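Local coordinates for RNA N6-adenosine-methyltransferase METTL16 (Homo sapiens, PDB 6M1U), which catalyses the N6-methylation of adenosine in RNA, including U6 small nuclear RNA, and is represented here by its vertebrate conserved region, at residues E39-D44 with C142-N147; V33-I38 with V59-T64; A10-E15 with R151-N156; I4-L9 with N147-L152. One frame throughout, in Å; residues are numbered along the deposited sequence.

Helix 136-153 takes part in three of the four contacts, meeting helix 30-44 in contact 1, helix 10-20 in contact 3 and strand 4-8 in contact 4. Contact 2 instead seats helix 30-44 on strand 58-67. Contacts 1, 2 and 4 are buried, whereas contact 3 lies near the surface, about 15 Å from the centre of the chain to the centre of the contact. No hydrogen bond crosses any of them. Branched aliphatic side chains dominate, joined by a tyrosine ring in contact 1, a threonine in contact 2, the aliphatic base of a glutamate in contact 3 and a phenylalanine edge in contact 4.

Contact 1 of 4, residues E39-D44 with C142-N147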
# COMPACT_ATOMS: atom_id res chain seq x y z
N GLU A 39 -5.67 -0.73 -1.04
CA GLU A 39 -6.82 0.13 -1.29
C GLU A 39 -7.84 0.01 -0.17
O GLU A 39 -8.41 1.02 0.27
CB GLU A 39 -7.45 -0.20 -2.64
CG GLU A 39 -6.64 0.26 -3.83
CD GLU A 39 -7.14 -0.28 -5.16
OE1 GLU A 39 -7.93 -1.25 -5.20
OE2 GLU A 39 -6.73 0.28 -6.20
N LYS A 40 -8.05 -1.21 0.33
CA LYS A 40 -8.93 -1.39 1.48
C LYS A 40 -8.39 -0.66 2.71
O LYS A 40 -9.12 0.03 3.42
CB LYS A 40 -9.10 -2.89 1.77
CG LYS A 40 -10.46 -3.29 2.33
CD LYS A 40 -10.52 -3.13 3.83
CE LYS A 40 -11.97 -2.93 4.27
NZ LYS A 40 -12.15 -3.21 5.74
N ILE A 41 -7.08 -0.78 2.95
CA ILE A 41 -6.49 -0.17 4.14
C ILE A 41 -6.60 1.34 4.09
O ILE A 41 -6.84 2.01 5.11
CB ILE A 41 -5.03 -0.63 4.26
CG1 ILE A 41 -4.97 -2.11 4.62
CG2 ILE A 41 -4.25 0.30 5.23
CD1 ILE A 41 -3.68 -2.74 4.31
N LEU A 42 -6.39 1.92 2.90
CA LEU A 42 -6.40 3.37 2.78
C LEU A 42 -7.81 3.91 2.92
O LEU A 42 -8.03 4.85 3.69
CB LEU A 42 -5.78 3.82 1.45
CG LEU A 42 -4.29 3.48 1.32
CD1 LEU A 42 -3.72 3.81 -0.05
CD2 LEU A 42 -3.51 4.16 2.40
N THR A 43 -8.79 3.32 2.21
CA THR A 43 -10.16 3.83 2.34
C THR A 43 -10.61 3.80 3.79
O THR A 43 -11.27 4.74 4.25
CB THR A 43 -11.17 3.05 1.49
OG1 THR A 43 -11.22 1.72 1.97
CG2 THR A 43 -10.81 3.03 0.02
N ASP A 44 -10.22 2.77 4.54
CA ASP A 44 -10.55 2.71 5.96
C ASP A 44 -9.99 3.90 6.72
O ASP A 44 -10.63 4.37 7.67
CB ASP A 44 -10.05 1.39 6.57
CG ASP A 44 -10.82 0.16 6.05
OD1 ASP A 44 -11.83 0.34 5.31
OD2 ASP A 44 -10.42 -0.99 6.37
N CYS A 142 3.65 4.43 5.60
CA CYS A 142 4.19 3.19 5.06
C CYS A 142 4.33 2.14 6.14
O CYS A 142 3.95 0.98 5.95
CB CYS A 142 5.54 3.45 4.40
SG CYS A 142 6.28 1.94 3.70
N THR A 143 4.89 2.53 7.29
CA THR A 143 4.96 1.60 8.41
C THR A 143 3.57 1.16 8.84
O THR A 143 3.38 0.00 9.22
CB THR A 143 5.70 2.23 9.60
OG1 THR A 143 6.94 2.78 9.16
CG2 THR A 143 6.01 1.18 10.66
N TYR A 144 2.58 2.05 8.75
CA TYR A 144 1.23 1.66 9.14
C TYR A 144 0.66 0.65 8.17
O TYR A 144 0.18 -0.41 8.58
CB TYR A 144 0.32 2.86 9.26
CG TYR A 144 -1.12 2.45 9.47
CD1 TYR A 144 -1.56 1.98 10.71
CD2 TYR A 144 -2.05 2.52 8.43
CE1 TYR A 144 -2.88 1.59 10.90
CE2 TYR A 144 -3.36 2.12 8.61
CZ TYR A 144 -3.78 1.66 9.85
OH TYR A 144 -5.09 1.27 10.03
N ILE A 145 0.73 0.95 6.86
CA ILE A 145 0.15 0.07 5.85
C ILE A 145 0.75 -1.33 5.94
O ILE A 145 0.03 -2.32 6.08
CB ILE A 145 0.34 0.67 4.45
CG1 ILE A 145 -0.55 1.91 4.28
CG2 ILE A 145 0.09 -0.42 3.37
CD1 ILE A 145 -0.11 2.88 3.16
N ARG A 146 2.07 -1.42 5.83
CA ARG A 146 2.76 -2.70 5.96
C ARG A 146 2.38 -3.40 7.25
O ARG A 146 2.24 -4.63 7.28
CB ARG A 146 4.27 -2.47 5.87
CG ARG A 146 5.12 -3.71 5.96
CD ARG A 146 6.57 -3.34 5.79
NE ARG A 146 7.45 -4.50 5.84
CZ ARG A 146 8.74 -4.45 5.53
NH1 ARG A 146 9.27 -3.29 5.13
NH2 ARG A 146 9.50 -5.55 5.60
N ASN A 147 2.19 -2.64 8.33
CA ASN A 147 1.72 -3.25 9.57
C ASN A 147 0.31 -3.79 9.39
O ASN A 147 0.01 -4.93 9.77
CB ASN A 147 1.79 -2.26 10.73
CG ASN A 147 3.20 -2.19 11.37
OD1 ASN A 147 4.18 -2.75 10.84
ND2 ASN A 147 3.30 -1.50 12.51
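I41 and I145 form the middle of this contact, where their CA atoms are 6.9 Å apart, with L42 and Y144 completing it. I41 has CG2 anti to the backbone N and CG1 next to that N (chi1 -69°), which divides the work between two methyls. CG2 approaches I145 CG1 at 4.1 Å and also touches the Y144 ring, with I41 CG2 3.9 Å from Y144 CE2. CD1, at the end of the other branch, reaches the helix backbone instead and lies 4.1 Å from I145 O. The I41 methyl meets the tyrosine ring at a slant, and the two side chains run past each other in opposite directions.

Both helices, 30-44 and 136-153, lie on one face of the five-stranded antiparallel sheet and touch each other here. Their short segments are steeply inclined, at 122° between N-to-C directions, with axes 10.4 Å apart at closest approach. L42, the next residue, crosses I145 at a slant: its CD2 lies 3.7 Å from I145 CD1, so one leucine methyl packs against the end of the isoleucine chain. L42 also touches H49 and L61 on the sheet side, which places it between the two layers. Y144 has its ring swung anti to the backbone N (chi1 172°), which brings CE2 of the ring to I41 CG2; the side chain also touches L45. K40 and D44, both exposed, form a salt bridge one turn apart, with K40 NZ 2.9 Å from D44 OD2 on the syn side of the carboxylate.

Contact 2 of 4, residues V33-I38 with V59-T64; sequences VVTTWI and VSLFLT
T35 meets V59 with both of its branches, and I38 meets L61 one helical turn further on. The T35 side chain lies slantwise against V59. Its methyl CG2 faces the valine methyl, with T35 CG2 3.6 Å from V59 CG1, while its hydroxyl lies over the branch point, with T35 OG1 3.5 Å from V59 CB. The torsion of T35 explains this pairing: CG2 is anti to the backbone N, and OG1 sits beside the N (chi1 -65°). In that position the hydroxyl hydrogen-bonds to I31 O, one turn back in the same helix, so this buried polar atom is satisfied even though it lies against hydrocarbon. The same T35 CG2 comes within 4.2 Å of L61 CG, so one methyl bridges two residues of the strand.

V59 and L61 point toward the helix, while S60 between them points away, as expected for a strand presenting one face to a helix. I38 approaches L61 by a single methyl on each side, I38 CG2 lying 4.0 Å from L61 CD1. That leucine is shared, because E39 and L42 of the same helix also touch it. Behind the strand contact the backbone is engaged within the sheet: V59 and L61 pair with V116 and I114 on one neighbouring strand, and S60 and F62 with V52 and K50 on the other. Helix 33-38 runs almost in the direction of strand 59-64, at 14° with 9.2 Å between the axes, the geometry of a helix laid along an antiparallel sheet in a two-layer alpha/beta sandwich.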
# COMPACT_ATOMS: atom_id res chain seq x y z
N VAL A 33 -3.81 -8.29 -6.25
CA VAL A 33 -4.45 -8.66 -4.96
C VAL A 33 -3.93 -7.71 -3.88
O VAL A 33 -4.75 -7.04 -3.24
CB VAL A 33 -4.17 -10.13 -4.60
CG1 VAL A 33 -4.31 -10.38 -3.11
CG2 VAL A 33 -5.05 -11.08 -5.39
N VAL A 34 -2.61 -7.68 -3.70
CA VAL A 34 -1.96 -6.81 -2.67
C VAL A 34 -2.49 -5.38 -2.81
O VAL A 34 -2.94 -4.83 -1.79
CB VAL A 34 -0.43 -6.84 -2.81
CG1 VAL A 34 0.24 -5.79 -1.95
CG2 VAL A 34 0.14 -8.22 -2.51
N THR A 35 -2.45 -4.83 -4.02
CA THR A 35 -2.90 -3.45 -4.24
C THR A 35 -4.32 -3.24 -3.73
O THR A 35 -4.59 -2.27 -3.01
CB THR A 35 -2.83 -3.11 -5.72
OG1 THR A 35 -1.45 -3.13 -6.15
CG2 THR A 35 -3.44 -1.74 -5.97
N THR A 36 -5.24 -4.15 -4.06
CA THR A 36 -6.60 -3.97 -3.58
C THR A 36 -6.70 -4.13 -2.06
O THR A 36 -7.69 -3.67 -1.48
CB THR A 36 -7.57 -4.94 -4.25
OG1 THR A 36 -7.36 -6.24 -3.71
CG2 THR A 36 -7.34 -5.00 -5.75
N TRP A 37 -5.72 -4.78 -1.41
CA TRP A 37 -5.70 -4.76 0.04
C TRP A 37 -5.15 -3.44 0.56
O TRP A 37 -5.64 -2.91 1.57
CB TRP A 37 -4.89 -5.92 0.61
CG TRP A 37 -5.65 -7.20 0.72
CD1 TRP A 37 -5.39 -8.39 0.07
CD2 TRP A 37 -6.81 -7.45 1.54
NE1 TRP A 37 -6.32 -9.35 0.43
CE2 TRP A 37 -7.19 -8.80 1.33
CE3 TRP A 37 -7.55 -6.67 2.43
CZ2 TRP A 37 -8.28 -9.37 1.98
CZ3 TRP A 37 -8.64 -7.25 3.07
CH2 TRP A 37 -8.99 -8.58 2.84
N ILE A 38 -4.14 -2.87 -0.10
CA ILE A 38 -3.74 -1.51 0.27
C ILE A 38 -4.90 -0.54 0.04
O ILE A 38 -5.15 0.36 0.86
CB ILE A 38 -2.48 -1.09 -0.51
CG1 ILE A 38 -1.30 -1.98 -0.13
CG2 ILE A 38 -2.11 0.31 -0.14
CD1 ILE A 38 -0.12 -1.84 -1.07
N VAL A 59 1.21 -2.17 -10.42
CA VAL A 59 -0.02 -1.41 -10.21
C VAL A 59 0.30 -0.21 -9.33
O VAL A 59 1.07 -0.34 -8.37
CB VAL A 59 -1.10 -2.27 -9.55
CG1 VAL A 59 -2.41 -1.48 -9.39
CG2 VAL A 59 -1.29 -3.54 -10.31
N SER A 60 -0.27 0.96 -9.64
CA SER A 60 0.05 2.19 -8.93
C SER A 60 -1.19 2.82 -8.32
O SER A 60 -2.23 2.94 -8.98
CB SER A 60 0.72 3.21 -9.84
OG SER A 60 1.82 2.64 -10.52
N LEU A 61 -1.05 3.27 -7.07
CA LEU A 61 -2.01 4.16 -6.43
C LEU A 61 -1.41 5.55 -6.30
O LEU A 61 -0.27 5.68 -5.86
CB LEU A 61 -2.34 3.69 -5.04
CG LEU A 61 -3.04 2.38 -5.02
CD1 LEU A 61 -3.21 2.04 -3.55
CD2 LEU A 61 -4.34 2.61 -5.75
N PHE A 62 -2.17 6.58 -6.65
CA PHE A 62 -1.85 7.93 -6.23
C PHE A 62 -2.74 8.27 -5.05
O PHE A 62 -3.96 8.08 -5.11
CB PHE A 62 -2.05 8.95 -7.35
CG PHE A 62 -1.54 10.32 -7.01
CD1 PHE A 62 -2.34 11.24 -6.35
CD2 PHE A 62 -0.24 10.67 -7.31
CE1 PHE A 62 -1.84 12.48 -6.02
CE2 PHE A 62 0.26 11.93 -6.96
CZ PHE A 62 -0.55 12.82 -6.33
N LEU A 63 -2.14 8.75 -3.96
CA LEU A 63 -2.93 8.99 -2.76
C LEU A 63 -2.66 10.37 -2.19
O LEU A 63 -1.59 10.95 -2.37
CB LEU A 63 -2.71 7.91 -1.69
CG LEU A 63 -1.43 8.07 -0.92
CD1 LEU A 63 -1.71 8.61 0.46
CD2 LEU A 63 -0.72 6.76 -0.87
N THR A 64 -3.67 10.89 -1.52
CA THR A 64 -3.67 12.23 -0.94
C THR A 64 -4.11 12.05 0.50
O THR A 64 -5.27 11.72 0.75
CB THR A 64 -4.63 13.14 -1.70
OG1 THR A 64 -4.14 13.35 -3.03
CG2 THR A 64 -4.74 14.46 -1.03

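Contact 3 of 4, residues A10-E15 with R151-N156; sequences ASVMKE and RLVAVN
V153 has the largest area buried here, followed by E15 and V12, and the three residues join helix 10-20 to the last turn of helix 136-153. The two helices belong to the helical layer of a two-layer alpha/beta sandwich, and they meet at its margin, where helix 136-153 ends. V153 supplies a single methyl. Its CG2 lies 3.4 Å from V12 CG1, and V153 and V12 meet with their side chains at about a right angle. CG1 of V12 stands anti to the backbone N (chi1 -165°), which leaves it as the branch that faces V153. V12 CG1 also borders the F150 ring, and V153 touches L16 as well, so the pair sits among further apolar side chains.

E15 follows V12 on the same face of the helix. Its aliphatic base does the touching, with E15 CB 4.0 Å from V153 CG2, whereas the chain bends at chi2 (52°) before it reaches the carboxylate. The CA atoms of E15 and V153 are 6.2 Å apart, the nearest CA pair of the two segments. The glutamate therefore packs here through hydrocarbon, without a charged partner across the contact.

Beyond V153 the chain leaves the helix at A154, which is the centre of an inverse gamma turn. V155 then points back toward helix 10-20, and its side chain touches K19. The turn is closed by a weak backbone hydrogen bond in which V155 N lies 2.9 Å from V153 O.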
# COMPACT_ATOMS: atom_id res chain seq x y z
N ALA A 10 6.07 -13.84 -1.50
CA ALA A 10 5.16 -14.59 -2.36
C ALA A 10 4.23 -15.50 -1.57
O ALA A 10 3.17 -15.88 -2.08
CB ALA A 10 5.95 -15.41 -3.38
N SER A 11 4.61 -15.87 -0.34
CA SER A 11 3.71 -16.56 0.56
C SER A 11 2.71 -15.61 1.21
O SER A 11 1.52 -15.95 1.35
CB SER A 11 4.50 -17.27 1.64
OG SER A 11 5.36 -16.33 2.23
N VAL A 12 3.16 -14.43 1.64
CA VAL A 12 2.19 -13.47 2.15
C VAL A 12 1.17 -13.11 1.08
O VAL A 12 -0.03 -12.96 1.36
CB VAL A 12 2.90 -12.21 2.70
CG1 VAL A 12 1.94 -11.40 3.57
CG2 VAL A 12 4.11 -12.60 3.51
N MET A 13 1.60 -13.00 -0.18
CA MET A 13 0.62 -12.82 -1.23
C MET A 13 -0.37 -13.97 -1.25
O MET A 13 -1.59 -13.76 -1.16
CB MET A 13 1.31 -12.67 -2.58
CG MET A 13 1.98 -11.35 -2.75
SD MET A 13 2.85 -11.34 -4.31
CE MET A 13 2.11 -9.91 -5.05
N LYS A 14 0.13 -15.21 -1.33
CA LYS A 14 -0.76 -16.37 -1.33
C LYS A 14 -1.80 -16.26 -0.21
O LYS A 14 -2.99 -16.49 -0.43
CB LYS A 14 0.05 -17.67 -1.21
CG LYS A 14 0.91 -18.03 -2.45
CD LYS A 14 1.41 -19.51 -2.48
CE LYS A 14 2.94 -19.67 -2.37
NZ LYS A 14 3.67 -19.64 -3.67
N GLU A 15 -1.38 -15.87 0.99
CA GLU A 15 -2.34 -15.74 2.07
C GLU A 15 -3.30 -14.58 1.84
O GLU A 15 -4.48 -14.66 2.20
CB GLU A 15 -1.63 -15.58 3.40
CG GLU A 15 -2.32 -16.28 4.55
CD GLU A 15 -2.61 -17.72 4.23
OE1 GLU A 15 -3.81 -18.09 4.18
OE2 GLU A 15 -1.65 -18.49 4.01
N ARG A 151 -1.26 -7.73 9.93
CA ARG A 151 -2.40 -8.11 10.76
C ARG A 151 -3.38 -8.98 9.96
O ARG A 151 -3.79 -10.05 10.44
CB ARG A 151 -3.08 -6.88 11.34
CG ARG A 151 -2.19 -6.19 12.35
CD ARG A 151 -2.96 -5.37 13.36
NE ARG A 151 -3.25 -6.14 14.57
CZ ARG A 151 -3.79 -5.61 15.67
NH1 ARG A 151 -4.09 -4.31 15.71
NH2 ARG A 151 -4.03 -6.39 16.73
N LEU A 152 -3.70 -8.58 8.73
CA LEU A 152 -4.59 -9.36 7.88
C LEU A 152 -4.09 -10.80 7.70
O LEU A 152 -4.88 -11.75 7.70
CB LEU A 152 -4.73 -8.69 6.50
CG LEU A 152 -5.43 -7.34 6.31
CD1 LEU A 152 -5.06 -6.78 4.95
CD2 LEU A 152 -6.93 -7.49 6.44
N VAL A 153 -2.78 -10.98 7.55
CA VAL A 153 -2.24 -12.30 7.28
C VAL A 153 -2.21 -13.20 8.53
O VAL A 153 -2.19 -14.42 8.38
CB VAL A 153 -0.85 -12.16 6.62
CG1 VAL A 153 0.02 -13.37 6.86
CG2 VAL A 153 -1.03 -11.97 5.13
N ALA A 154 -2.27 -12.63 9.74
CA ALA A 154 -2.52 -13.41 10.95
C ALA A 154 -4.02 -13.69 11.10
O ALA A 154 -4.69 -13.27 12.05
CB ALA A 154 -1.96 -12.72 12.19
N VAL A 155 -4.55 -14.42 10.11
CA VAL A 155 -5.94 -14.84 10.00
C VAL A 155 -5.95 -16.34 10.29
O VAL A 155 -6.81 -17.09 9.81
CB VAL A 155 -6.52 -14.49 8.61
CG1 VAL A 155 -5.80 -15.27 7.47
CG2 VAL A 155 -8.06 -14.66 8.55
N ASN A 156 -4.99 -16.78 11.09
CA ASN A 156 -4.78 -18.20 11.31
C ASN A 156 -5.47 -18.65 12.60
O ASN A 156 -6.66 -18.38 12.81
CB ASN A 156 -3.28 -18.49 11.34
CG ASN A 156 -2.53 -17.87 10.15
OD1 ASN A 156 -3.01 -17.90 9.02
ND2 ASN A 156 -1.36 -17.30 10.42

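Contact 4 of 4, residues I4-L9 with N147-L152; sequences ITFVVL and NQIFRL
Aromatic-to-aliphatic contact joins F6 and I149. The phenylalanine presents the edge of its ring, and the isoleucine methyl lies near the ring plane, with I149 CD1 4.0 Å from F6 CZ and 4.1 Å from F6 CE2. Two torsions bring the groups together: F6 carries CG between the backbone N and the carbonyl carbon (chi1 76°), and I149 extends CD1 along a stretched chain (chi2 -177°).

Purely aliphatic packing uses the same methyl. V8 CG2 and I149 CD1 meet tip to tip at 4.0 Å, so that one isoleucine methyl touches both a ring edge and a valine branch of the strand. V8 turns its other methyl, CG1, to M13 of helix 10-20, while I149 also touches I41 of helix 30-44, which makes I149 a point where several elements converge.

The strand involved, 4-8, is an edge strand of the antiparallel sheet within this chain, and helix 136-153 packs against it in the two-layer alpha/beta sandwich. Further along the same strand, I4 rests on M138, N139 and C142 of an earlier part of the helix.

Backbone hydrogen bonding fixes each partner separately. Within the sheet I4, F6 and V8 pair with M127, V125 and A123 of the adjacent strand, and L9 occupies the N-cap position of helix 10-20. In helix 136-153, R151 N is 3.1 Å from N147 O and L152 N is 3.2 Å from Q148 O. Beside I149, the F150 ring receives I149 CG2 over one face, 4.2 Å above the plane and offset toward the rim.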
# COMPACT_ATOMS: atom_id res chain seq x y z
N ILE A 4 10.69 4.87 -0.16
CA ILE A 4 10.60 3.82 0.84
C ILE A 4 10.09 2.56 0.17
O ILE A 4 9.21 2.62 -0.71
CB ILE A 4 9.64 4.19 1.98
CG1 ILE A 4 9.87 5.59 2.50
CG2 ILE A 4 9.77 3.20 3.13
CD1 ILE A 4 8.67 5.99 3.35
N THR A 5 10.59 1.41 0.61
CA THR A 5 10.09 0.16 0.07
C THR A 5 9.86 -0.86 1.17
O THR A 5 10.32 -0.70 2.30
CB THR A 5 11.04 -0.43 -0.96
OG1 THR A 5 12.30 -0.61 -0.34
CG2 THR A 5 11.17 0.52 -2.13
N PHE A 6 9.11 -1.90 0.82
CA PHE A 6 9.00 -3.10 1.64
C PHE A 6 8.44 -4.21 0.76
O PHE A 6 7.50 -3.97 -0.00
CB PHE A 6 8.15 -2.87 2.90
CG PHE A 6 6.66 -2.82 2.66
CD1 PHE A 6 6.01 -1.60 2.48
CD2 PHE A 6 5.90 -3.98 2.68
CE1 PHE A 6 4.64 -1.54 2.28
CE2 PHE A 6 4.51 -3.92 2.47
CZ PHE A 6 3.89 -2.70 2.27
N VAL A 7 9.03 -5.39 0.86
CA VAL A 7 8.60 -6.57 0.10
C VAL A 7 7.34 -7.14 0.75
O VAL A 7 7.17 -7.08 1.97
CB VAL A 7 9.72 -7.63 0.07
CG1 VAL A 7 9.16 -8.99 -0.29
CG2 VAL A 7 10.82 -7.25 -0.90
N VAL A 8 6.43 -7.66 -0.06
CA VAL A 8 5.46 -8.65 0.38
C VAL A 8 5.91 -9.99 -0.19
O VAL A 8 5.98 -10.16 -1.42
CB VAL A 8 4.04 -8.31 -0.06
CG1 VAL A 8 3.11 -9.43 0.32
CG2 VAL A 8 3.56 -7.04 0.59
N LEU A 9 6.23 -10.94 0.68
CA LEU A 9 6.71 -12.25 0.24
C LEU A 9 5.62 -13.03 -0.52
O LEU A 9 4.42 -12.94 -0.21
CB LEU A 9 7.20 -13.07 1.44
CG LEU A 9 8.59 -12.75 1.99
CD1 LEU A 9 8.86 -13.49 3.28
CD2 LEU A 9 9.64 -13.06 0.94
N ASN A 147 2.19 -2.64 8.33
CA ASN A 147 1.72 -3.25 9.57
C ASN A 147 0.31 -3.79 9.39
O ASN A 147 0.01 -4.93 9.77
CB ASN A 147 1.79 -2.26 10.73
CG ASN A 147 3.20 -2.19 11.37
OD1 ASN A 147 4.18 -2.75 10.84
ND2 ASN A 147 3.30 -1.50 12.51
N GLN A 148 -0.56 -3.00 8.76
CA GLN A 148 -1.92 -3.45 8.53
C GLN A 148 -1.94 -4.72 7.69
O GLN A 148 -2.75 -5.62 7.94
CB GLN A 148 -2.75 -2.34 7.88
CG GLN A 148 -4.21 -2.37 8.29
CD GLN A 148 -4.40 -2.26 9.79
OE1 GLN A 148 -4.09 -1.24 10.39
NE2 GLN A 148 -4.91 -3.32 10.41
N ILE A 149 -1.05 -4.83 6.69
CA ILE A 149 -1.01 -6.02 5.85
C ILE A 149 -0.79 -7.25 6.70
O ILE A 149 -1.48 -8.27 6.54
CB ILE A 149 0.08 -5.93 4.77
CG1 ILE A 149 -0.41 -5.14 3.55
CG2 ILE A 149 0.54 -7.33 4.36
CD1 ILE A 149 0.62 -5.08 2.43
N PHE A 150 0.15 -7.18 7.63
CA PHE A 150 0.50 -8.38 8.36
C PHE A 150 -0.52 -8.70 9.43
O PHE A 150 -0.68 -9.87 9.77
CB PHE A 150 1.93 -8.27 8.90
CG PHE A 150 2.98 -8.47 7.83
CD1 PHE A 150 3.31 -9.76 7.41
CD2 PHE A 150 3.57 -7.39 7.19
CE1 PHE A 150 4.23 -9.95 6.40
CE2 PHE A 150 4.50 -7.56 6.18
CZ PHE A 150 4.84 -8.85 5.79
N ARG A 151 -1.26 -7.73 9.93
CA ARG A 151 -2.40 -8.11 10.76
C ARG A 151 -3.38 -8.98 9.96
O ARG A 151 -3.79 -10.05 10.44
CB ARG A 151 -3.08 -6.88 11.34
CG ARG A 151 -2.19 -6.19 12.35
CD ARG A 151 -2.96 -5.37 13.36
NE ARG A 151 -3.25 -6.14 14.57
CZ ARG A 151 -3.79 -5.61 15.67
NH1 ARG A 151 -4.09 -4.31 15.71
NH2 ARG A 151 -4.03 -6.39 16.73
N LEU A 152 -3.70 -8.58 8.73
CA LEU A 152 -4.59 -9.36 7.88
C LEU A 152 -4.09 -10.80 7.70
O LEU A 152 -4.88 -11.75 7.70
CB LEU A 152 -4.73 -8.69 6.50
CG LEU A 152 -5.43 -7.34 6.31
CD1 LEU A 152 -5.06 -6.78 4.95
CD2 LEU A 152 -6.93 -7.49 6.44